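Local coordinates for protein polysaccharide deacetylase (Bacillus anthracis, PDB 2J13) that probably removes acetyl groups from cell-wall peptidoglycan as a metal-dependent family 4 carbohydrate esterase, at residues L59-G64 and P83-T89; V76-V82 and L221-D226; F175-L181 and S206-H211. Where two conformers were deposited one is given. Residues are numbered along the deposited sequence.

Interaction 1. Residues L59-G64 and P83-T89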
loop_
_atom_site.group_PDB
_atom_site.type_symbol
_atom_site.label_atom_id
_atom_site.label_comp_id
_atom_site.label_asym_id
_atom_site.label_seq_id
_atom_site.Cartn_x
_atom_site.Cartn_y
_atom_site.Cartn_z
ATOM N N LEU A 59 -6.544 2.275 5.682
ATOM C CA LEU A 59 -5.605 1.358 6.273
ATOM C C LEU A 59 -4.871 0.556 5.189
ATOM O O LEU A 59 -5.504 -0.008 4.274
ATOM C CB LEU A 59 -6.376 0.444 7.224
ATOM C CG LEU A 59 -5.611 -0.599 8.000
ATOM C CD1 LEU A 59 -4.576 0.078 8.871
ATOM C CD2 LEU A 59 -6.525 -1.497 8.846
ATOM N N THR A 60 -3.547 0.475 5.322
ATOM C CA THR A 60 -2.731 -0.322 4.423
ATOM C C THR A 60 -1.656 -1.048 5.209
ATOM O O THR A 60 -1.304 -0.629 6.314
ATOM C CB THR A 60 -2.062 0.529 3.333
ATOM O OG1 THR A 60 -1.025 1.339 3.908
ATOM C CG2 THR A 60 -3.074 1.384 2.588
ATOM N N PHE A 61 -1.183 -2.141 4.623
ATOM C CA PHE A 61 -0.098 -2.974 5.161
ATOM C C PHE A 61 0.835 -3.308 4.005
ATOM O O PHE A 61 0.379 -3.476 2.868
ATOM C CB PHE A 61 -0.616 -4.288 5.748
ATOM C CG PHE A 61 -1.556 -4.118 6.913
ATOM C CD1 PHE A 61 -2.890 -3.923 6.709
ATOM C CD2 PHE A 61 -1.089 -4.182 8.217
ATOM C CE1 PHE A 61 -3.765 -3.777 7.811
ATOM C CE2 PHE A 61 -1.958 -4.032 9.275
ATOM C CZ PHE A 61 -3.270 -3.780 9.044
ATOM N N ASP A 62 2.131 -3.457 4.315
ATOM C CA ASP A 62 3.095 -4.001 3.353
ATOM C C ASP A 62 3.506 -5.413 3.782
ATOM O O ASP A 62 3.805 -5.670 4.960
ATOM C CB ASP A 62 4.332 -3.115 3.222
ATOM C CG ASP A 62 4.036 -1.771 2.644
ATOM O OD1 ASP A 62 2.894 -1.560 2.185
ATOM O OD2 ASP A 62 4.931 -0.868 2.728
ATOM N N ASN A 63 3.535 -6.321 2.812
ATOM C CA ASN A 63 3.717 -7.722 3.041
ATOM C C ASN A 63 4.825 -8.268 2.176
ATOM O O ASN A 63 4.599 -8.854 1.137
ATOM C CB ASN A 63 2.425 -8.461 2.769
ATOM C CG ASN A 63 1.314 -7.984 3.638
ATOM O OD1 ASN A 63 0.937 -8.664 4.576
ATOM N ND2 ASN A 63 0.787 -6.805 3.350
ATOM N N GLY A 64 6.042 -7.985 2.615
ATOM C CA GLY A 64 7.233 -8.596 2.052
ATOM C C GLY A 64 7.777 -9.698 2.937
ATOM O O GLY A 64 8.666 -10.428 2.518
ATOM N N PRO A 83 -11.945 -2.378 5.626
ATOM C CA PRO A 83 -11.180 -2.717 4.433
ATOM C C PRO A 83 -9.730 -2.249 4.526
ATOM O O PRO A 83 -9.446 -1.237 5.141
ATOM C CB PRO A 83 -11.903 -1.930 3.342
ATOM C CG PRO A 83 -12.394 -0.723 4.002
ATOM C CD PRO A 83 -12.746 -1.163 5.417
ATOM N N ALA A 84 -8.834 -3.000 3.900
ATOM C CA ALA A 84 -7.429 -2.608 3.824
ATOM C C ALA A 84 -6.855 -2.995 2.475
ATOM O O ALA A 84 -7.423 -3.828 1.753
ATOM C CB ALA A 84 -6.649 -3.287 4.926
ATOM N N THR A 85 -5.744 -2.358 2.111
ATOM C CA THR A 85 -4.919 -2.800 0.995
ATOM C C THR A 85 -3.641 -3.421 1.583
ATOM O O THR A 85 -2.997 -2.813 2.448
ATOM C CB THR A 85 -4.556 -1.683 -0.022
ATOM O OG1 THR A 85 -5.735 -1.246 -0.709
ATOM C CG2 THR A 85 -3.525 -2.181 -1.063
ATOM N N PHE A 86 -3.290 -4.610 1.089
ATOM C CA PHE A 86 -2.070 -5.335 1.417
ATOM C C PHE A 86 -1.184 -5.285 0.173
ATOM O O PHE A 86 -1.532 -5.871 -0.863
ATOM C CB PHE A 86 -2.381 -6.793 1.765
ATOM C CG PHE A 86 -3.192 -6.949 3.031
ATOM C CD1 PHE A 86 -4.562 -6.850 2.993
ATOM C CD2 PHE A 86 -2.563 -7.146 4.241
ATOM C CE1 PHE A 86 -5.310 -6.953 4.160
ATOM C CE2 PHE A 86 -3.316 -7.285 5.428
ATOM C CZ PHE A 86 -4.696 -7.200 5.352
ATOM N N PHE A 87 -0.054 -4.586 0.295
ATOM C CA PHE A 87 0.928 -4.472 -0.781
ATOM C C PHE A 87 1.883 -5.625 -0.656
ATOM O O PHE A 87 2.673 -5.664 0.265
ATOM C CB PHE A 87 1.690 -3.122 -0.689
ATOM C CG PHE A 87 0.849 -1.959 -1.033
ATOM C CD1 PHE A 87 0.679 -1.565 -2.344
ATOM C CD2 PHE A 87 0.242 -1.192 -0.020
ATOM C CE1 PHE A 87 -0.149 -0.473 -2.664
ATOM C CE2 PHE A 87 -0.596 -0.136 -0.355
ATOM C CZ PHE A 87 -0.769 0.240 -1.688
ATOM N N VAL A 88 1.786 -6.583 -1.574
ATOM C CA VAL A 88 2.519 -7.866 -1.496
ATOM C C VAL A 88 3.717 -7.952 -2.449
ATOM O O VAL A 88 3.692 -7.394 -3.545
ATOM C CB VAL A 88 1.566 -9.092 -1.758
ATOM C CG1 VAL A 88 0.396 -9.056 -0.743
ATOM C CG2 VAL A 88 1.076 -9.080 -3.197
ATOM N N THR A 89 4.758 -8.657 -2.019
ATOM C CA THR A 89 5.876 -8.974 -2.907
ATOM C C THR A 89 5.721 -10.377 -3.531
ATOM O O THR A 89 4.873 -11.160 -3.134
ATOM C CB THR A 89 7.199 -8.945 -2.158
ATOM O OG1 THR A 89 7.249 -10.000 -1.181
ATOM C CG2 THR A 89 7.448 -7.563 -1.489
HETATM O O HOH W 1 -9.373 1.422 5.678
HETATM O O HOH W 2 9.656 -9.903 0.027
#
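Residues 59-64 and 83-89 carry the two parallel strands of a beta-alpha-beta unit. Helix 70-80 connects them. The pair lies near the centre of the chain, within the NodB homology region, in the parallel sheet of its distorted beta/alpha barrel. Five backbone hydrogen bonds alternate in direction. Leu-59 O takes Thr-85 N (3.2 Å), and Phe-61 N gives to Thr-85 O (2.9 Å). Phe-61 O takes Phe-87 N (2.8 Å), and Asn-63 N gives to Phe-87 O (2.8 Å). Asn-63 O takes Thr-89 N (3.2 Å). The other edges are also used: Thr-60 bonds to Leu-208 and Leu-210, and Phe-86 to Ile-109 and Gly-111. Ala-84 N is satisfied by His-108 ND1.

Phe-61 and Phe-86 sit side by side on the face toward helix 70-80. Their rings are near parallel, 5.1 Å between centroids, but slid apart with little overlap. Thr-60, Asp-62, Thr-85 and Phe-87 point to the opposite face. There Thr-60 OG1 bonds to Leu-208 O and to Arg-152, and Asp-62 OD1 makes a salt bridge to Arg-152. Asp-62 also touches the zinc ligand His-113.

Water closes both ends. At one end it accepts from Leu-59 N (3.0 Å) and lies 2.7 Å from Pro-83 O, one of several acceptors that share its protons. At the other, Thr-89 OG1 caps the next helix at Tyr-92 N, and a water joins Thr-89 OG1 (2.7 Å) to Gly-64 O (2.7 Å).

Interaction 2. Residues V76-V82 and L221-D226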
loop_
_atom_site.group_PDB
_atom_site.type_symbol
_atom_site.label_atom_id
_atom_site.label_comp_id
_atom_site.label_asym_id
_atom_site.label_seq_id
_atom_site.Cartn_x
_atom_site.Cartn_y
_atom_site.Cartn_z
ATOM N N VAL A 76 -9.265 -9.622 12.782
ATOM C CA VAL A 76 -9.711 -8.333 13.294
ATOM C C VAL A 76 -10.458 -7.541 12.208
ATOM O O VAL A 76 -11.536 -7.026 12.427
ATOM C CB VAL A 76 -8.565 -7.497 13.874
ATOM C CG1 VAL A 76 -9.038 -6.101 14.184
ATOM C CG2 VAL A 76 -7.951 -8.159 15.113
ATOM N N LEU A 77 -9.887 -7.429 11.012
ATOM C CA LEU A 77 -10.524 -6.648 9.954
ATOM C C LEU A 77 -11.904 -7.192 9.566
ATOM O O LEU A 77 -12.823 -6.427 9.256
ATOM C CB LEU A 77 -9.596 -6.611 8.713
ATOM C CG LEU A 77 -8.266 -5.887 8.939
ATOM C CD1 LEU A 77 -7.363 -6.070 7.656
ATOM C CD2 LEU A 77 -8.502 -4.433 9.256
ATOM N N LYS A 78 -12.036 -8.513 9.610
ATOM C CA LYS A 78 -13.284 -9.183 9.307
ATOM C C LYS A 78 -14.333 -8.893 10.398
ATOM O O LYS A 78 -15.458 -8.592 10.076
ATOM C CB LYS A 78 -13.022 -10.682 9.198
ATOM C CG LYS A 78 -14.221 -11.558 8.815
ATOM C CD LYS A 78 -13.793 -13.008 8.906
ATOM C CE LYS A 78 -14.118 -13.811 7.668
ATOM N NZ LYS A 78 -13.150 -14.965 7.464
ATOM N N GLU A 79 -13.906 -8.959 11.656
ATOM C CA GLU A 79 -14.775 -8.701 12.809
ATOM C C GLU A 79 -15.297 -7.279 12.796
ATOM O O GLU A 79 -16.484 -7.032 13.075
ATOM C CB GLU A 79 -14.009 -8.932 14.108
ATOM C CG GLU A 79 -13.782 -10.399 14.446
ATOM C CD GLU A 79 -13.297 -10.628 15.872
ATOM O OE1 GLU A 79 -13.349 -9.687 16.707
ATOM O OE2 GLU A 79 -12.856 -11.769 16.160
ATOM N N LYS A 80 -14.404 -6.346 12.490
ATOM C CA LYS A 80 -14.694 -4.942 12.531
ATOM C C LYS A 80 -15.235 -4.390 11.225
ATOM O O LYS A 80 -15.572 -3.214 11.161
ATOM C CB LYS A 80 -13.427 -4.161 12.909
ATOM C CG LYS A 80 -12.813 -4.551 14.230
ATOM C CD LYS A 80 -13.694 -4.211 15.390
ATOM C CE LYS A 80 -12.988 -4.521 16.679
ATOM N NZ LYS A 80 -13.829 -4.096 17.827
ATOM N N LYS A 81 -15.261 -5.212 10.181
ATOM C CA LYS A 81 -15.640 -4.791 8.835
ATOM C C LYS A 81 -14.876 -3.563 8.358
ATOM O O LYS A 81 -15.434 -2.534 7.991
ATOM C CB LYS A 81 -17.156 -4.609 8.741
ATOM C CG LYS A 81 -17.879 -5.902 9.021
ATOM C CD LYS A 81 -17.543 -6.950 7.963
ATOM C CE LYS A 81 -18.097 -8.328 8.276
ATOM N NZ LYS A 81 -17.187 -9.371 7.691
ATOM N N VAL A 82 -13.559 -3.693 8.375
ATOM C CA VAL A 82 -12.669 -2.621 7.959
ATOM C C VAL A 82 -11.892 -3.124 6.741
ATOM O O VAL A 82 -11.269 -4.194 6.831
ATOM C CB VAL A 82 -11.668 -2.282 9.118
ATOM C CG1 VAL A 82 -10.527 -1.434 8.622
ATOM C CG2 VAL A 82 -12.414 -1.568 10.249
ATOM N N LEU A 221 -4.499 -3.047 16.783
ATOM C CA LEU A 221 -5.316 -2.679 15.624
ATOM C C LEU A 221 -6.785 -2.589 16.000
ATOM O O LEU A 221 -7.473 -1.660 15.580
ATOM C CB LEU A 221 -5.176 -3.701 14.504
ATOM C CG LEU A 221 -5.985 -3.463 13.236
ATOM C CD1 LEU A 221 -5.579 -2.132 12.544
ATOM C CD2 LEU A 221 -5.807 -4.664 12.312
ATOM N N ALA A 222 -7.267 -3.578 16.738
ATOM C CA ALA A 222 -8.687 -3.608 17.160
ATOM C C ALA A 222 -9.037 -2.364 17.987
ATOM O O ALA A 222 -10.054 -1.717 17.747
ATOM C CB ALA A 222 -8.988 -4.885 17.910
ATOM N N LYS A 223 -8.134 -1.982 18.890
ATOM C CA LYS A 223 -8.319 -0.791 19.732
ATOM C C LYS A 223 -8.301 0.509 18.948
ATOM O O LYS A 223 -9.094 1.429 19.229
ATOM C CB LYS A 223 -7.225 -0.745 20.805
ATOM C CG LYS A 223 -7.264 -1.871 21.827
ATOM C CD LYS A 223 -6.030 -1.824 22.703
ATOM C CE LYS A 223 -5.828 -0.419 23.295
ATOM N NZ LYS A 223 -4.924 -0.380 24.478
ATOM N N ILE A 224 -7.400 0.597 17.961
ATOM C CA ILE A 224 -7.262 1.757 17.115
ATOM C C ILE A 224 -8.523 1.946 16.259
ATOM O O ILE A 224 -9.050 3.055 16.149
ATOM C CB ILE A 224 -6.010 1.625 16.196
ATOM C CG1 ILE A 224 -4.742 1.731 17.043
ATOM C CG2 ILE A 224 -6.042 2.666 15.109
ATOM C CD1 ILE A 224 -3.435 1.419 16.261
ATOM N N ILE A 225 -9.033 0.856 15.701
ATOM C CA ILE A 225 -10.261 0.914 14.890
ATOM C C ILE A 225 -11.435 1.414 15.741
ATOM O O ILE A 225 -12.171 2.336 15.354
ATOM C CB ILE A 225 -10.568 -0.464 14.321
ATOM C CG1 ILE A 225 -9.612 -0.777 13.153
ATOM C CG2 ILE A 225 -12.000 -0.581 13.795
ATOM C CD1 ILE A 225 -9.660 -2.236 12.721
ATOM N N ASP A 226 -11.582 0.814 16.899
ATOM C CA ASP A 226 -12.670 1.221 17.810
ATOM C C ASP A 226 -12.550 2.693 18.187
ATOM O O ASP A 226 -13.529 3.480 18.112
ATOM C CB ASP A 226 -12.679 0.332 19.051
ATOM C CG ASP A 226 -13.138 -1.104 18.783
ATOM O OD1 ASP A 226 -13.708 -1.401 17.698
ATOM O OD2 ASP A 226 -12.952 -1.965 19.703
#
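Val-76 lays its CG1 against Ala-222, 3.9 Å from Ala-222 CB. The same methyl also reaches Leu-221 CD2 (4.0 Å) and Ile-225 CD1 (4.2 Å). Leu-77 CD2 closes on Leu-221 CD2 at 4.1 Å. Val-82 CG2 meets Ile-225 CG2 at 3.7 Å. Leu-77, Val-82 and Leu-221 reach Leu-59 of the barrel sheet, and Val-82 and Ile-225 also touch Phe-235 of strand 234-236.

Toward solvent the chemistry changes. Lys-80 runs past Ala-222, and its NZ forms a salt bridge to Asp-226 OD1 (2.7 Å), with a weak bond to OD2 (3.0 Å). A Schellman motif ends the first helix. Lys-81 has positive phi, Val-82 N bonds to Leu-77 O (3.0 Å), and Lys-81 N bonds weakly to Lys-78 O (3.4 Å). Arg-229 takes up Lys-80 O.

The helix axes approach to 10.4 Å and cross at -29°. Such near-parallel packing belongs to neighbouring outer helices of a beta/alpha barrel, here those following adjacent strands 56-63 and 207-210.

Interaction 3. Residues F175-L181 and S206-H211. With ZN (zinc ion), chain C.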
loop_
_atom_site.group_PDB
_atom_site.type_symbol
_atom_site.label_atom_id
_atom_site.label_comp_id
_atom_site.label_asym_id
_atom_site.label_seq_id
_atom_site.Cartn_x
_atom_site.Cartn_y
_atom_site.Cartn_z
ATOM N N PHE A 175 1.840 6.170 -1.460
ATOM C CA PHE A 175 2.704 6.317 -0.302
ATOM C C PHE A 175 1.854 6.282 0.958
ATOM O O PHE A 175 0.882 5.555 0.967
ATOM C CB PHE A 175 3.567 7.567 -0.477
ATOM C CG PHE A 175 4.558 7.418 -1.583
ATOM C CD1 PHE A 175 5.755 6.780 -1.366
ATOM C CD2 PHE A 175 4.266 7.863 -2.831
ATOM C CE1 PHE A 175 6.668 6.617 -2.401
ATOM C CE2 PHE A 175 5.189 7.718 -3.871
ATOM C CZ PHE A 175 6.368 7.092 -3.635
ATOM N N TRP A 176 2.175 7.050 1.988
ATOM C CA TRP A 176 1.403 7.006 3.257
ATOM C C TRP A 176 1.584 8.315 3.979
ATOM O O TRP A 176 2.506 9.068 3.673
ATOM C CB TRP A 176 1.850 5.851 4.161
ATOM C CG TRP A 176 3.269 5.876 4.567
ATOM C CD1 TRP A 176 3.813 6.421 5.684
ATOM C CD2 TRP A 176 4.370 5.334 3.817
ATOM N NE1 TRP A 176 5.174 6.243 5.698
ATOM C CE2 TRP A 176 5.544 5.584 4.554
ATOM C CE3 TRP A 176 4.472 4.668 2.593
ATOM C CZ2 TRP A 176 6.804 5.191 4.103
ATOM C CZ3 TRP A 176 5.713 4.287 2.161
ATOM C CH2 TRP A 176 6.862 4.547 2.901
ATOM N N SER A 177 0.734 8.563 4.958
ATOM C CA SER A 177 0.898 9.763 5.786
ATOM C C SER A 177 1.250 9.515 7.240
ATOM O O SER A 177 1.812 10.420 7.916
ATOM C CB SER A 177 -0.320 10.663 5.648
ATOM O OG SER A 177 -1.450 10.089 6.258
ATOM N N LEU A 178 1.030 8.293 7.700
ATOM C CA LEU A 178 1.335 7.884 9.038
ATOM C C LEU A 178 1.772 6.445 9.011
ATOM O O LEU A 178 1.049 5.618 8.483
ATOM C CB LEU A 178 0.037 7.995 9.844
ATOM C CG LEU A 178 0.099 8.524 11.260
ATOM C CD1 LEU A 178 0.802 9.896 11.291
ATOM C CD2 LEU A 178 -1.344 8.571 11.753
ATOM N N ALA A 179 2.925 6.135 9.590
ATOM C CA ALA A 179 3.338 4.745 9.764
ATOM C C ALA A 179 3.592 4.466 11.215
ATOM O O ALA A 179 4.178 5.299 11.934
ATOM C CB ALA A 179 4.553 4.425 8.948
ATOM N N PHE A 180 3.154 3.304 11.660
ATOM C CA PHE A 180 3.447 2.904 13.015
ATOM C C PHE A 180 3.927 1.490 13.163
ATOM O O PHE A 180 3.213 0.536 12.877
ATOM C CB PHE A 180 2.278 3.152 13.946
ATOM C CG PHE A 180 2.637 2.893 15.372
ATOM C CD1 PHE A 180 3.614 3.657 16.004
ATOM C CD2 PHE A 180 2.064 1.839 16.056
ATOM C CE1 PHE A 180 3.983 3.387 17.310
ATOM C CE2 PHE A 180 2.430 1.569 17.365
ATOM C CZ PHE A 180 3.390 2.343 17.984
ATOM N N LEU A 181 5.164 1.415 13.642
ATOM C CA LEU A 181 5.867 0.217 14.021
ATOM C C LEU A 181 6.460 0.521 15.414
ATOM O O LEU A 181 7.226 1.469 15.567
ATOM C CB LEU A 181 6.973 -0.035 12.987
ATOM C CG LEU A 181 7.997 -1.150 13.164
ATOM C CD1 LEU A 181 7.437 -2.341 13.914
ATOM C CD2 LEU A 181 8.549 -1.556 11.810
ATOM N N SER A 206 -5.963 10.596 6.256
ATOM C CA SER A 206 -4.766 9.821 6.535
ATOM C C SER A 206 -4.766 8.460 5.798
ATOM O O SER A 206 -5.763 7.734 5.783
ATOM C CB SER A 206 -4.566 9.591 8.043
ATOM O OG SER A 206 -4.270 10.792 8.774
ATOM N N ILE A 207 -3.607 8.137 5.226
ATOM C CA ILE A 207 -3.297 6.791 4.746
ATOM C C ILE A 207 -2.300 6.178 5.750
ATOM O O ILE A 207 -1.168 6.660 5.898
ATOM C CB ILE A 207 -2.715 6.749 3.298
ATOM C CG1 ILE A 207 -3.686 7.378 2.316
ATOM C CG2 ILE A 207 -2.324 5.257 2.959
ATOM C CD1 ILE A 207 -3.211 7.421 0.852
ATOM N N LEU A 208 -2.745 5.153 6.476
ATOM C CA LEU A 208 -1.959 4.535 7.521
ATOM C C LEU A 208 -1.214 3.352 6.973
ATOM O O LEU A 208 -1.772 2.559 6.203
ATOM C CB LEU A 208 -2.845 4.055 8.677
ATOM C CG LEU A 208 -3.844 5.073 9.200
ATOM C CD1 LEU A 208 -4.583 4.475 10.390
ATOM C CD2 LEU A 208 -3.102 6.349 9.562
ATOM N N LEU A 209 0.041 3.229 7.380
ATOM C CA LEU A 209 0.809 2.031 7.088
ATOM C C LEU A 209 1.056 1.352 8.445
ATOM O O LEU A 209 1.810 1.869 9.288
ATOM C CB LEU A 209 2.106 2.405 6.371
ATOM C CG LEU A 209 3.149 1.318 6.258
ATOM C CD1 LEU A 209 2.561 -0.047 5.803
ATOM C CD2 LEU A 209 4.297 1.753 5.305
ATOM N N LEU A 210 0.330 0.277 8.716
ATOM C CA LEU A 210 0.429 -0.437 9.976
ATOM C C LEU A 210 1.150 -1.769 9.746
ATOM O O LEU A 210 1.592 -2.051 8.629
ATOM C CB LEU A 210 -0.945 -0.637 10.620
ATOM C CG LEU A 210 -1.675 0.675 11.016
ATOM C CD1 LEU A 210 -2.959 0.375 11.875
ATOM C CD2 LEU A 210 -0.827 1.648 11.765
ATOM N N HIS A 211 1.303 -2.558 10.815
ATOM C CA HIS A 211 2.139 -3.760 10.801
ATOM C C HIS A 211 1.524 -4.969 11.488
ATOM O O HIS A 211 0.565 -4.843 12.250
ATOM C CB HIS A 211 3.520 -3.428 11.424
ATOM C CG HIS A 211 4.282 -2.390 10.664
ATOM N ND1 HIS A 211 4.133 -1.040 10.873
ATOM C CD2 HIS A 211 5.171 -2.519 9.656
ATOM C CE1 HIS A 211 4.909 -0.378 10.028
ATOM N NE2 HIS A 211 5.538 -1.261 9.275
HETATM ZN ZN ZN C . 6.933 -0.967 7.832
HETATM O O HOH W 3 -1.964 11.816 8.541
HETATM O O HOH W 4 1.024 -1.413 13.444
HETATM O O HOH W 5 6.128 -2.013 6.309
#
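Residues 175-181 and 206-211 run in broadly the same sense, their end-to-end directions 49° apart. The regular parallel pairing is short: Leu-178 faces Leu-208 and Ala-179 faces Leu-209. Leu-209 N gives to Leu-178 O (2.8 Å), and Leu-209 O takes Phe-180 N (3.1 Å). Before this the register skips Ser-177. Ile-207 O therefore accepts twice, from Ser-177 N (2.9 Å) and Leu-178 N (3.3 Å). Ser-177 OG takes Ile-207 N (3.1 Å), so a side chain replaces the usual backbone acceptor. A water joins Ser-177 OG (2.9 Å) to Ser-206 OG (2.5 Å), and Ser-206 OG also bonds to His-203 O.

Strand 207-210 belongs to the parallel sheet of the NodB-type beta/alpha barrel. On its other edge it pairs with strand 56-63, while the short strand 178-179 adds to the sheet here. Its C-terminal end leads to a metal-binding histidine, consistent with the active-site end of a NodB-type barrel.

On the face with Ala-179, Leu-209 CD2 sits over the six-membered ring of Trp-176, 4.0 Å from the centroid, a CH-pi contact. Trp-176 also meets Trp-20 edge-to-face. On the opposite face, Leu-178 CB packs on Leu-208 CD2 at 3.6 Å. His-211 is held on two sides. Its ND1 donates to Phe-180 O (2.7 Å), and Leu-181 CB lies over the ring face, 3.9 Å from its centroid. This leaves His-211 NE2 to bind zinc at 2.0 Å; a water 2.0 Å from the zinc is another ligand. This ion is distinct from the zinc held by His-113 and His-117.

How the interactions relate
Interaction 1 is the buried centre of the fold. The centre of interaction 2 lies about 15 Å from that of interaction 1, on the outer helix layer, and interaction 3 is partly buried, where the short strand 178-179 pairs with 207-210, the strand next to 56-63. Interactions 1 and 3 thus belong to one sheet; Thr-60 O and Leu-210 N (3.0 Å) probably hydrogen-bond. The helices of interaction 2 follow these strands in the chain. Leu-221 CD1 reaches Leu-59 CD2 (3.9 Å) and Leu-210 CD1 (3.7 Å), joining all three. Backbone bonding dominates the sheet contacts, whereas the helices rely on apolar side chains and one salt bridge. Only interaction 3 itself includes a zinc ligand.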